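Local coordinates for hypothetical protein (PDB 4QAN) that is of unknown function but adopts a cystatin-like fold as a divergent member of the NTF2-like superfamily and can bind a magnesium ion, at residues 22-26 / 27-31; 96-99 / 100-103; 221-224 / 225-228; 270-273 / 274-277. All coordinates share one frame; numbering follows the deposited sequence.

Contact 1: 22-26 / 27-31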
loop_
_atom_site.group_PDB
_atom_site.type_symbol
_atom_site.label_atom_id
_atom_site.label_comp_id
_atom_site.label_asym_id
_atom_site.label_seq_id
_atom_site.Cartn_x
_atom_site.Cartn_y
_atom_site.Cartn_z
ATOM N N THR A 22 -7.154 -23.391 -4.690
ATOM C CA THR A 22 -7.775 -22.411 -5.595
ATOM C C THR A 22 -8.377 -21.246 -4.819
ATOM O O THR A 22 -8.095 -20.082 -5.102
ATOM C CB THR A 22 -8.930 -22.998 -6.427
ATOM O OG1 THR A 22 -8.537 -24.242 -7.020
ATOM C CG2 THR A 22 -9.354 -22.012 -7.522
ATOM N N SER A 23 -9.218 -21.583 -3.844
ATOM C CA SER A 23 -10.086 -20.615 -3.187
ATOM C C SER A 23 -10.580 -21.138 -1.845
ATOM O O SER A 23 -10.486 -22.325 -1.561
ATOM C CB SER A 23 -11.294 -20.321 -4.084
ATOM O OG SER A 23 -11.978 -21.524 -4.435
ATOM N N PHE A 24 -11.095 -20.232 -1.022
ATOM C CA PHE A 24 -11.786 -20.601 0.208
ATOM C C PHE A 24 -13.264 -20.332 -0.042
ATOM O O PHE A 24 -13.675 -19.187 -0.273
ATOM C CB PHE A 24 -11.249 -19.810 1.408
ATOM C CG PHE A 24 -9.749 -19.817 1.504
ATOM C CD1 PHE A 24 -9.064 -21.003 1.737
ATOM C CD2 PHE A 24 -9.017 -18.648 1.332
ATOM C CE1 PHE A 24 -7.678 -21.015 1.806
ATOM C CE2 PHE A 24 -7.637 -18.659 1.402
ATOM C CZ PHE A 24 -6.967 -19.841 1.636
ATOM N N SER A 25 -14.040 -21.407 -0.050
ATOM C CA SER A 25 -15.463 -21.350 -0.336
ATOM C C SER A 25 -16.254 -21.052 0.932
ATOM O O SER A 25 -17.419 -20.654 0.862
ATOM C CB SER A 25 -15.926 -22.684 -0.948
ATOM O OG SER A 25 -15.260 -23.786 -0.350
ATOM N N GLU A 26 -15.625 -21.268 2.085
ATOM C CA GLU A 26 -16.239 -20.998 3.378
ATOM C C GLU A 26 -15.330 -20.049 4.121
ATOM O O GLU A 26 -14.106 -20.181 4.041
ATOM C CB GLU A 26 -16.392 -22.290 4.182
ATOM C CG GLU A 26 -17.487 -22.233 5.235
ATOM C CD GLU A 26 -18.883 -22.340 4.638
ATOM O OE1 GLU A 26 -19.007 -22.428 3.396
ATOM O OE2 GLU A 26 -19.864 -22.342 5.413
ATOM N N GLU A 27 -15.916 -19.101 4.851
ATOM C CA GLU A 27 -15.115 -18.126 5.597
ATOM C C GLU A 27 -14.243 -18.794 6.683
ATOM O O GLU A 27 -13.171 -18.291 7.013
ATOM C CB GLU A 27 -15.981 -16.984 6.175
ATOM C CG GLU A 27 -16.906 -17.335 7.336
ATOM C CD GLU A 27 -18.380 -17.290 6.970
ATOM O OE1 GLU A 27 -18.792 -18.025 6.044
ATOM O OE2 GLU A 27 -19.130 -16.530 7.625
ATOM N N GLU A 28 -14.677 -19.936 7.214
ATOM C CA GLU A 28 -13.899 -20.622 8.250
ATOM C C GLU A 28 -12.523 -21.048 7.720
ATOM O O GLU A 28 -11.511 -20.868 8.399
ATOM C CB GLU A 28 -14.662 -21.832 8.823
ATOM C CG GLU A 28 -14.110 -22.298 10.165
ATOM C CD GLU A 28 -14.937 -23.396 10.810
ATOM O OE1 GLU A 28 -14.993 -24.513 10.251
ATOM O OE2 GLU A 28 -15.518 -23.149 11.890
ATOM N N GLU A 29 -12.497 -21.585 6.502
ATOM C CA GLU A 29 -11.256 -22.041 5.868
ATOM C C GLU A 29 -10.280 -20.894 5.760
ATOM O O GLU A 29 -9.120 -21.027 6.132
ATOM C CB GLU A 29 -11.513 -22.562 4.455
ATOM C CG GLU A 29 -12.455 -23.748 4.349
ATOM C CD GLU A 29 -12.870 -24.001 2.908
ATOM O OE1 GLU A 29 -12.321 -23.312 2.008
ATOM O OE2 GLU A 29 -13.735 -24.879 2.673
ATOM N N ALA A 30 -10.768 -19.772 5.238
ATOM C CA ALA A 30 -9.969 -18.552 5.099
ATOM C C ALA A 30 -9.379 -18.091 6.440
ATOM O O ALA A 30 -8.227 -17.657 6.506
ATOM C CB ALA A 30 -10.819 -17.449 4.490
ATOM N N VAL A 31 -10.166 -18.209 7.507
ATOM C CA VAL A 31 -9.718 -17.834 8.846
ATOM C C VAL A 31 -8.595 -18.751 9.313
ATOM O O VAL A 31 -7.577 -18.275 9.828
ATOM C CB VAL A 31 -10.869 -17.893 9.866
ATOM C CG1 VAL A 31 -10.349 -17.725 11.294
ATOM C CG2 VAL A 31 -11.917 -16.839 9.545
#
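Phe24 and Glu29 fold against each other at the N-terminus of helix 27-39, where Glu26 takes the N-cap position. Glu29, three residues beyond the N-cap, reaches back along the first turn: CG is anti to its own carbonyl carbon (chi1 -61°) and the rest of the chain is extended, which brings the carboxylate to the backbone of Phe24 and Ser25. There OE1 of Glu29 accepts a hydrogen bond from Ser25 N at 3.3 Å, bent to 137° and arriving from above the carboxylate plane. A glutamate suits this place, since its negative charge probably also gains from the positive end of the helix dipole. The same OE1 lies 3.3 Å from CA of Phe24, whose ring plane is turned 76° from the carboxylate. The backbone adds a weak bond from Glu29 N to Glu26 O. Ala30 is small enough to let the aromatic ring settle directly on the helix backbone, with its CA over one face in a CH-pi contact, 4.1 Å from the ring centroid. Tyr33 meets the same ring, and Phe24 also pairs through its backbone with Trp168. The methyl CB of Ala30 completes the contact, 3.8 Å from Phe24 CD2.

Contact 2: 96-99 / 100-103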
loop_
_atom_site.group_PDB
_atom_site.type_symbol
_atom_site.label_atom_id
_atom_site.label_comp_id
_atom_site.label_asym_id
_atom_site.label_seq_id
_atom_site.Cartn_x
_atom_site.Cartn_y
_atom_site.Cartn_z
ATOM N N LYS A 96 1.711 -3.392 2.555
ATOM C CA LYS A 96 2.356 -2.885 3.775
ATOM C C LYS A 96 1.424 -2.940 4.992
ATOM O O LYS A 96 1.827 -3.386 6.065
ATOM C CB LYS A 96 2.850 -1.466 3.561
ATOM C CG LYS A 96 3.399 -0.764 4.807
ATOM C CD LYS A 96 3.549 0.699 4.477
ATOM C CE LYS A 96 4.486 1.410 5.428
ATOM N NZ LYS A 96 3.860 1.644 6.752
ATOM N N ALA A 97 0.173 -2.514 4.815
ATOM C CA ALA A 97 -0.782 -2.480 5.918
ATOM C C ALA A 97 -1.018 -3.885 6.457
ATOM O O ALA A 97 -1.052 -4.066 7.671
ATOM C CB ALA A 97 -2.100 -1.835 5.491
ATOM N N TYR A 98 -1.132 -4.871 5.561
ATOM C CA TYR A 98 -1.286 -6.275 5.980
ATOM C C TYR A 98 -0.048 -6.851 6.699
ATOM O O TYR A 98 -0.184 -7.618 7.650
ATOM C CB TYR A 98 -1.668 -7.175 4.802
ATOM C CG TYR A 98 -3.126 -7.079 4.405
ATOM C CD1 TYR A 98 -4.123 -7.364 5.315
ATOM C CD2 TYR A 98 -3.502 -6.704 3.115
ATOM C CE1 TYR A 98 -5.457 -7.285 4.967
ATOM C CE2 TYR A 98 -4.841 -6.621 2.748
ATOM C CZ TYR A 98 -5.820 -6.908 3.683
ATOM O OH TYR A 98 -7.160 -6.833 3.355
ATOM N N ILE A 99 1.144 -6.467 6.250
ATOM C CA ILE A 99 2.373 -6.891 6.902
ATOM C C ILE A 99 2.364 -6.397 8.339
ATOM O O ILE A 99 2.714 -7.127 9.251
ATOM C CB ILE A 99 3.641 -6.418 6.146
ATOM C CG1 ILE A 99 3.745 -7.177 4.813
ATOM C CG2 ILE A 99 4.895 -6.692 6.970
ATOM C CD1 ILE A 99 4.709 -6.604 3.791
ATOM N N GLU A 100 1.934 -5.161 8.533
ATOM C CA GLU A 100 1.897 -4.584 9.859
ATOM C C GLU A 100 0.869 -5.215 10.771
ATOM O O GLU A 100 1.131 -5.382 11.953
ATOM C CB GLU A 100 1.704 -3.093 9.770
ATOM C CG GLU A 100 2.973 -2.458 9.283
ATOM C CD GLU A 100 2.785 -1.044 8.868
ATOM O OE1 GLU A 100 1.624 -0.666 8.612
ATOM O OE2 GLU A 100 3.809 -0.328 8.792
ATOM N N GLN A 101 -0.281 -5.604 10.228
ATOM C CA GLN A 101 -1.227 -6.395 11.002
ATOM C C GLN A 101 -0.567 -7.703 11.410
ATOM O O GLN A 101 -0.601 -8.072 12.577
ATOM C CB GLN A 101 -2.496 -6.686 10.218
ATOM C CG GLN A 101 -3.309 -5.445 9.919
ATOM C CD GLN A 101 -4.779 -5.727 9.753
ATOM O OE1 GLN A 101 -5.171 -6.771 9.229
ATOM N NE2 GLN A 101 -5.610 -4.795 10.212
ATOM N N PHE A 102 0.049 -8.382 10.443
ATOM C CA PHE A 102 0.701 -9.651 10.701
ATOM C C PHE A 102 1.755 -9.494 11.801
ATOM O O PHE A 102 1.765 -10.246 12.764
ATOM C CB PHE A 102 1.331 -10.174 9.417
ATOM C CG PHE A 102 1.968 -11.521 9.558
ATOM C CD1 PHE A 102 1.209 -12.672 9.453
ATOM C CD2 PHE A 102 3.339 -11.635 9.781
ATOM C CE1 PHE A 102 1.803 -13.913 9.568
ATOM C CE2 PHE A 102 3.940 -12.871 9.898
ATOM C CZ PHE A 102 3.170 -14.011 9.787
ATOM N N GLU A 103 2.626 -8.502 11.647
ATOM C CA GLU A 103 3.714 -8.287 12.617
ATOM C C GLU A 103 3.179 -7.958 14.008
ATOM O O GLU A 103 3.644 -8.518 15.008
ATOM C CB GLU A 103 4.670 -7.194 12.125
ATOM C CG GLU A 103 5.505 -7.618 10.919
ATOM C CD GLU A 103 6.332 -6.479 10.326
ATOM O OE1 GLU A 103 6.064 -5.310 10.645
ATOM O OE2 GLU A 103 7.253 -6.743 9.528
HETATM O O HOH W 1 0.519 0.806 6.587
#
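Lys96 to Ile99 offer their carbonyl oxygens to the amides of Glu100 to Glu103 in four successive i to i+4 bonds that keep this part of helix 87-108 regular, the straightest being Phe102 N to Tyr98 O at 167°. On one side Lys96 and Glu100 form a salt bridge, NZ to OE2 at 2.8 Å, with the ammonium on the syn side of the oxygen and 30° out of the carboxylate plane. The lysine chain runs extended until its last torsion (chi4 -75°) bends NZ round to the acid. A water bridges the same pair, donating to Glu100 OE1 at 2.7 Å and weakly accepting from Lys96 NZ. Were Glu100 an alanine, Lys96 would probably lose its close counter-charge, the long, weak ion pair to Glu262 still in place, and its ammonium would be freer to turn. Tyr98 and Gln101 lie side by side, ring and amide planes steeply inclined, and their polar ends bond to His171, Ser172 and Leu173. Ile99 CG2 rests 3.5 Å from OE2 of Glu103, an acid that pairs with Lys258. The chemistry thus sorts by side: amide and phenol satisfy backbone and hydroxyl groups of residues 171-173, while charges pair along the helix and with helix 254-275.

Contact 3: 221-224 / 225-228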
loop_
_atom_site.group_PDB
_atom_site.type_symbol
_atom_site.label_atom_id
_atom_site.label_comp_id
_atom_site.label_asym_id
_atom_site.label_seq_id
_atom_site.Cartn_x
_atom_site.Cartn_y
_atom_site.Cartn_z
ATOM N N PRO A 221 21.815 11.005 -12.690
ATOM C CA PRO A 221 20.709 11.272 -11.771
ATOM C C PRO A 221 19.504 11.918 -12.489
ATOM O O PRO A 221 18.368 11.499 -12.279
ATOM C CB PRO A 221 21.333 12.186 -10.700
ATOM C CG PRO A 221 22.582 12.726 -11.295
ATOM C CD PRO A 221 23.049 11.714 -12.306
ATOM N N GLN A 222 19.760 12.889 -13.360
ATOM C CA GLN A 222 18.695 13.503 -14.167
ATOM C C GLN A 222 17.855 12.464 -14.945
ATOM O O GLN A 222 16.630 12.562 -14.992
ATOM C CB GLN A 222 19.274 14.518 -15.162
ATOM C CG GLN A 222 19.910 15.758 -14.533
ATOM C CD GLN A 222 21.426 15.666 -14.409
ATOM O OE1 GLN A 222 22.003 14.567 -14.310
ATOM N NE2 GLN A 222 22.087 16.826 -14.421
ATOM N N ARG A 223 18.517 11.484 -15.554
ATOM C CA ARG A 223 17.822 10.496 -16.371
ATOM C C ARG A 223 16.952 9.576 -15.515
ATOM O O ARG A 223 15.896 9.106 -15.952
ATOM C CB ARG A 223 18.810 9.706 -17.225
ATOM C CG ARG A 223 18.137 8.818 -18.260
ATOM C CD ARG A 223 19.152 8.093 -19.103
ATOM N NE ARG A 223 20.098 9.001 -19.742
ATOM C CZ ARG A 223 21.222 8.623 -20.334
ATOM N NH1 ARG A 223 21.566 7.349 -20.384
ATOM N NH2 ARG A 223 22.003 9.531 -20.886
ATOM N N ALA A 224 17.367 9.348 -14.279
ATOM C CA ALA A 224 16.542 8.585 -13.338
ATOM C C ALA A 224 15.216 9.299 -13.106
ATOM O O ALA A 224 14.154 8.676 -13.156
ATOM C CB ALA A 224 17.278 8.388 -12.024
ATOM N N VAL A 225 15.299 10.613 -12.873
ATOM C CA VAL A 225 14.136 11.453 -12.638
ATOM C C VAL A 225 13.273 11.518 -13.898
ATOM O O VAL A 225 12.041 11.401 -13.818
ATOM C CB VAL A 225 14.560 12.877 -12.192
ATOM C CG1 VAL A 225 13.359 13.796 -12.077
ATOM C CG2 VAL A 225 15.306 12.806 -10.867
ATOM N N GLU A 226 13.923 11.675 -15.051
ATOM C CA GLU A 226 13.222 11.720 -16.343
ATOM C C GLU A 226 12.412 10.448 -16.616
ATOM O O GLU A 226 11.247 10.527 -17.017
ATOM C CB GLU A 226 14.200 11.994 -17.489
ATOM C CG GLU A 226 14.685 13.449 -17.536
ATOM C CD GLU A 226 16.090 13.633 -18.137
ATOM O OE1 GLU A 226 16.652 12.669 -18.714
ATOM O OE2 GLU A 226 16.657 14.754 -18.020
ATOM N N GLN A 227 12.997 9.282 -16.373
ATOM C CA GLN A 227 12.308 8.044 -16.697
ATOM C C GLN A 227 11.263 7.693 -15.689
ATOM O O GLN A 227 10.306 7.029 -16.036
ATOM C CB GLN A 227 13.269 6.866 -16.869
ATOM C CG GLN A 227 13.969 6.814 -18.221
ATOM C CD GLN A 227 12.985 6.722 -19.376
ATOM O OE1 GLN A 227 12.861 7.660 -20.153
ATOM N NE2 GLN A 227 12.266 5.588 -19.480
ATOM N N PHE A 228 11.481 8.095 -14.435
ATOM C CA PHE A 228 10.471 8.025 -13.376
ATOM C C PHE A 228 9.203 8.790 -13.774
ATOM O O PHE A 228 8.102 8.241 -13.753
ATOM C CB PHE A 228 11.087 8.588 -12.091
ATOM C CG PHE A 228 10.114 8.795 -10.951
ATOM C CD1 PHE A 228 9.626 7.719 -10.227
ATOM C CD2 PHE A 228 9.756 10.075 -10.552
ATOM C CE1 PHE A 228 8.774 7.916 -9.152
ATOM C CE2 PHE A 228 8.905 10.272 -9.474
ATOM C CZ PHE A 228 8.408 9.182 -8.780
HETATM O O HOH W 2 19.146 11.376 -20.101
#
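Arg223 and Glu226 lie one turn apart near the start of helix 221-234, joined by a water and not by a direct ion pair. The water accepts from Arg223 NE at 2.6 Å, sitting at the edge of the guanidinium and in its plane, and donates to Glu226 OE1 at 3.1 Å. The planes of guanidinium and carboxylate are only 23° apart, yet Arg223 NE and Glu226 OE1 remain 5.1 Å from each other, so their attraction is probably modest. Glu226 owes its position to CG standing anti to the carbonyl carbon (chi1 -74°), with the extended chain laying the carboxylate back over the preceding turn. OE1 of Glu226 there comes within 3.4 Å of Arg223 CA, while its OE2 borders CB of Gln222.

Beneath these side chains run regular i to i+4 backbone bonds, the shortest from Glu226 N to Gln222 O at 2.8 Å. Pro221 suits the first turn, where its lack of an amide hydrogen costs the helix no bond; just before it, Thr220 OG1 accepts from Arg223 N. The buried side of the helix is apolar: Val225 packs on Leu307, Val310, Tyr340 and Leu342 of the sheet, and Phe228 on Tyr263 and Leu267 of helix 254-275. CG of Phe228 is anti to the backbone N (chi1 171°), sending the ring off the turn while its CB stays 3.2 Å from Ala224 O.

Contact 4: 270-273 / 274-277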
loop_
_atom_site.group_PDB
_atom_site.type_symbol
_atom_site.label_atom_id
_atom_site.label_comp_id
_atom_site.label_asym_id
_atom_site.label_seq_id
_atom_site.Cartn_x
_atom_site.Cartn_y
_atom_site.Cartn_z
HETATM N N MSE A 270 2.634 12.816 -4.080
HETATM C CA MSE A 270 3.116 13.721 -5.113
HETATM C C MSE A 270 2.040 13.912 -6.163
HETATM O O MSE A 270 1.721 15.036 -6.523
HETATM C CB MSE A 270 4.424 13.192 -5.709
HETATM C CG MSE A 270 4.885 14.151 -6.805
HETATM SE SE MSE A 270 6.553 13.626 -7.683
HETATM C CE MSE A 270 5.791 12.322 -8.951
ATOM N N LEU A 271 1.458 12.826 -6.655
ATOM C CA LEU A 271 0.388 12.934 -7.639
ATOM C C LEU A 271 -0.795 13.743 -7.090
ATOM O O LEU A 271 -1.384 14.558 -7.819
ATOM C CB LEU A 271 -0.091 11.550 -8.090
ATOM C CG LEU A 271 0.976 10.599 -8.633
ATOM C CD1 LEU A 271 0.354 9.257 -8.933
ATOM C CD2 LEU A 271 1.672 11.161 -9.865
ATOM N N TYR A 272 -1.138 13.538 -5.812
ATOM C CA TYR A 272 -2.249 14.273 -5.202
ATOM C C TYR A 272 -1.900 15.758 -5.171
ATOM O O TYR A 272 -2.780 16.617 -5.307
ATOM C CB TYR A 272 -2.554 13.752 -3.792
ATOM C CG TYR A 272 -3.324 12.427 -3.718
ATOM C CD1 TYR A 272 -3.531 11.619 -4.847
ATOM C CD2 TYR A 272 -3.841 11.992 -2.510
ATOM C CE1 TYR A 272 -4.229 10.430 -4.747
ATOM C CE2 TYR A 272 -4.520 10.793 -2.401
ATOM C CZ TYR A 272 -4.715 10.023 -3.515
ATOM O OH TYR A 272 -5.407 8.851 -3.383
ATOM N N GLY A 273 -0.615 16.066 -5.026
ATOM C CA GLY A 273 -0.154 17.462 -5.072
ATOM C C GLY A 273 -0.471 18.142 -6.400
ATOM O O GLY A 273 -0.926 19.293 -6.429
ATOM N N PHE A 274 -0.220 17.440 -7.505
ATOM C CA PHE A 274 -0.516 17.978 -8.846
ATOM C C PHE A 274 -2.027 18.021 -9.081
ATOM O O PHE A 274 -2.532 18.914 -9.746
ATOM C CB PHE A 274 0.141 17.147 -9.958
ATOM C CG PHE A 274 1.642 17.205 -9.964
ATOM C CD1 PHE A 274 2.306 18.388 -10.227
ATOM C CD2 PHE A 274 2.396 16.055 -9.753
ATOM C CE1 PHE A 274 3.688 18.433 -10.244
ATOM C CE2 PHE A 274 3.783 16.098 -9.763
ATOM C CZ PHE A 274 4.427 17.290 -10.019
ATOM N N LEU A 275 -2.741 17.049 -8.532
ATOM C CA LEU A 275 -4.192 17.028 -8.621
ATOM C C LEU A 275 -4.881 18.053 -7.726
ATOM O O LEU A 275 -6.084 18.268 -7.860
ATOM C CB LEU A 275 -4.708 15.644 -8.267
ATOM C CG LEU A 275 -4.334 14.533 -9.242
ATOM C CD1 LEU A 275 -4.553 13.159 -8.614
ATOM C CD2 LEU A 275 -5.141 14.676 -10.514
ATOM N N GLY A 276 -4.147 18.668 -6.801
ATOM C CA GLY A 276 -4.747 19.603 -5.840
ATOM C C GLY A 276 -5.520 18.954 -4.692
ATOM O O GLY A 276 -6.407 19.557 -4.130
ATOM N N THR A 277 -5.163 17.739 -4.312
ATOM C CA THR A 277 -5.945 16.987 -3.339
ATOM C C THR A 277 -5.137 16.484 -2.161
ATOM O O THR A 277 -5.669 15.744 -1.340
ATOM C CB THR A 277 -6.528 15.731 -3.981
ATOM O OG1 THR A 277 -5.465 14.965 -4.547
ATOM C CG2 THR A 277 -7.540 16.080 -5.034
#
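Tyr272 O is gripped twice by Thr277, in the Schellman motif that ends helix 254-275. Thr277 N bonds to it at 2.8 Å and nearly straight, at 176°, while Thr277 OG1 donates to the same oxygen at 3.2 Å; both arrive from one face of the carbonyl plane. Threonine suits the place because its hydroxyl, set by chi1 of 56° between backbone N and carbonyl carbon, can reach the oxygen its amide already holds. The buried hydroxyl is thereby satisfied, and it also lies close against CB of Tyr272. Gly276 is the C-prime residue: its positive phi of 77°, easily adopted without a side chain, turns the chain out of the helix, and its N makes the weak companion bond to Gly273 O. Lys296 NZ bonds to Leu275 O, at the last turn of the helix.

Further back the contact is apolar. Phe274 and Met270, a selenomethionine introduced by labelling, lie side by side and point the same way, with CG of Met270 3.7 Å from Phe274 CE2. CG of Phe274 is anti to its carbonyl carbon, which leans the ring back along the helix; Tyr329 and Tyr336 meet it edge-to-face. Cutting Phe274 back to an alanine is likely to open a gap beside Met270 and take an edge-to-face partner from both Tyr329 and Tyr336. Leu275 approaches Tyr272 obliquely, the CD1 of Leu275 lying 4.2 Å from CD1 of Tyr272.

How the contacts relate
The four contacts follow one another along the chain, each within one stretch at or on a helix. Contact 1 begins helix 27-39, which packs on the antiparallel sheet containing strands 116-122, 140-150 and 167-172. Contact 2, on helix 87-108, lies about 20 Å away between centres and nearer the centre of the molecule. Contact 3 opens helix 221-234 on the second sheet, and contact 4 closes helix 254-275; both sit across the chain's centre from contact 1. Contacts 3 and 4 alone touch, Phe228 CE2 to Met270 CE at 3.8 Å. Helix 254-275 also meets contact 2 through Ile99 and Glu103, so it links helices 87-108 and 221-234, each beside a different sheet.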